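Nucleoprotein (PDB 5EPW) probably packages the viral RNA genome into a helical ribonucleocapsid, the piece described here being the C-terminal domain, which forms a dimer. Local coordinates at residues B[45-51]-B[115-120]. Numbering follows the deposited sequence.
Sequences FNHNMGD and QISAFT
Bent at chi2 (-70°), the side chain of Gln115 turns its amide toward Asp51 and grips that residue at two points. Its OE1 takes the Asp51 backbone N-H at 2.8 Å, while NE2 donates almost straight to Asp51 OD2 at 3.0 Å, reaching the oxygen from above the carboxylate plane. With CG between its backbone N and carbonyl carbon (chi1 71°), Asp51 keeps OD1 for the N-H of Leu54, as the N-cap of helix 52-57. Gln115 O receives Gly50 N at 3.0 Å, and Met49 and Ile116 form a single beta bridge. In the C-terminal dimerization domain of the coronavirus nucleocapsid protein, this contact ties the loop before helix 52-57 to the loop that follows helix 109-115, with its 3-10 segment 118-120. Asn48 spans the subunit boundary: its ND2 donates to Ser117 OG, which lies in the plane of the Asn48 amide, at 3.0 Å, and OD1 accepts from Val83 N of the second subunit. A water bridges the two segments, donating to Asn48 O and Gly50 O and accepting from Phe119 N. Farther out, Phe119 points its edge at the face of Phe45 in a T-shaped stack, Phe119 CZ lying over the centre of the Phe45 ring and the planes 69° apart.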
# COMPACT_ATOMS: atom_id res chain seq x y z
N PHE B 45 2.45 16.78 -4.19
CA PHE B 45 3.54 15.94 -4.63
C PHE B 45 3.86 14.82 -3.73
O PHE B 45 4.53 13.87 -4.16
CB PHE B 45 4.75 16.87 -4.97
CG PHE B 45 4.51 17.70 -6.21
CD1 PHE B 45 4.71 17.14 -7.46
CD2 PHE B 45 4.07 19.04 -6.13
CE1 PHE B 45 4.41 17.85 -8.58
CE2 PHE B 45 3.82 19.75 -7.28
CZ PHE B 45 3.95 19.14 -8.52
N ASN B 46 3.30 14.82 -2.54
CA ASN B 46 3.47 13.68 -1.58
C ASN B 46 2.20 12.79 -1.52
O ASN B 46 2.19 11.80 -0.81
CB ASN B 46 3.86 14.18 -0.21
CG ASN B 46 5.35 14.53 -0.10
OD1 ASN B 46 6.20 13.61 -0.06
ND2 ASN B 46 5.68 15.81 -0.27
N HIS B 47 1.16 13.19 -2.23
CA HIS B 47 -0.13 12.48 -2.28
C HIS B 47 -0.70 12.63 -3.68
O HIS B 47 -1.57 13.49 -3.92
CB HIS B 47 -1.12 13.01 -1.19
CG HIS B 47 -0.53 13.18 0.15
ND1 HIS B 47 0.25 14.27 0.52
CD2 HIS B 47 -0.61 12.40 1.24
CE1 HIS B 47 0.61 14.14 1.77
NE2 HIS B 47 0.14 13.00 2.25
N ASN B 48 -0.07 11.97 -4.65
CA ASN B 48 -0.14 12.46 -6.04
C ASN B 48 -1.08 11.68 -7.00
O ASN B 48 -1.15 12.04 -8.19
CB ASN B 48 1.26 12.56 -6.69
CG ASN B 48 2.00 11.31 -6.72
OD1 ASN B 48 2.02 10.48 -5.78
ND2 ASN B 48 2.68 11.05 -7.84
N MET B 49 -1.68 10.57 -6.57
CA MET B 49 -2.49 9.79 -7.45
C MET B 49 -3.95 10.28 -7.51
O MET B 49 -4.61 10.56 -6.53
CB MET B 49 -2.59 8.34 -6.92
CG MET B 49 -1.24 7.59 -6.95
SD MET B 49 -0.34 7.59 -8.51
CE MET B 49 -1.51 6.63 -9.46
N GLY B 50 -4.44 10.37 -8.77
CA GLY B 50 -5.87 10.45 -9.04
C GLY B 50 -6.26 11.82 -9.69
O GLY B 50 -5.96 12.89 -9.19
N ASP B 51 -7.02 11.62 -10.76
CA ASP B 51 -7.65 12.75 -11.37
C ASP B 51 -8.88 13.27 -10.67
O ASP B 51 -9.26 12.77 -9.60
CB ASP B 51 -7.92 12.39 -12.88
CG ASP B 51 -9.01 11.37 -13.11
OD1 ASP B 51 -9.84 11.15 -12.21
OD2 ASP B 51 -9.06 10.69 -14.18
N GLN B 115 -2.90 8.38 -14.13
CA GLN B 115 -3.33 8.88 -12.87
C GLN B 115 -2.15 9.49 -12.02
O GLN B 115 -2.47 10.14 -11.00
CB GLN B 115 -4.04 7.81 -12.02
CG GLN B 115 -5.27 7.32 -12.78
CD GLN B 115 -6.33 8.37 -12.84
OE1 GLN B 115 -6.69 9.03 -11.82
NE2 GLN B 115 -6.91 8.56 -14.07
N ILE B 116 -0.89 9.16 -12.35
CA ILE B 116 0.24 9.61 -11.54
C ILE B 116 0.35 11.10 -11.68
O ILE B 116 0.56 11.61 -12.82
CB ILE B 116 1.54 8.92 -11.96
CG1 ILE B 116 1.50 7.48 -11.80
CG2 ILE B 116 2.69 9.53 -11.18
CD1 ILE B 116 2.71 6.73 -12.27
N SER B 117 0.25 11.84 -10.61
CA SER B 117 0.25 13.28 -10.59
C SER B 117 -0.69 13.91 -11.61
O SER B 117 -0.41 15.00 -12.26
CB SER B 117 1.73 13.77 -10.83
OG SER B 117 2.59 13.33 -9.74
N ALA B 118 -1.87 13.32 -11.68
CA ALA B 118 -2.93 13.85 -12.51
C ALA B 118 -3.36 15.23 -12.17
O ALA B 118 -3.82 16.05 -13.06
CB ALA B 118 -4.07 12.89 -12.55
N PHE B 119 -3.23 15.70 -10.94
CA PHE B 119 -3.51 17.02 -10.50
C PHE B 119 -2.66 18.06 -11.25
O PHE B 119 -3.13 19.20 -11.29
CB PHE B 119 -3.34 17.20 -8.98
CG PHE B 119 -1.91 17.29 -8.51
CD1 PHE B 119 -1.15 16.15 -8.27
CD2 PHE B 119 -1.31 18.52 -8.22
CE1 PHE B 119 0.22 16.25 -7.83
CE2 PHE B 119 0.01 18.63 -7.73
CZ PHE B 119 0.78 17.48 -7.56
N THR B 120 -1.55 17.69 -11.82
CA THR B 120 -0.68 18.67 -12.57
C THR B 120 -1.27 18.92 -13.97
O THR B 120 -0.81 19.84 -14.71
CB THR B 120 0.74 18.19 -12.64
OG1 THR B 120 0.98 16.95 -13.29
CG2 THR B 120 1.33 18.04 -11.22
O HOH W 1 -3.34 13.63 -8.84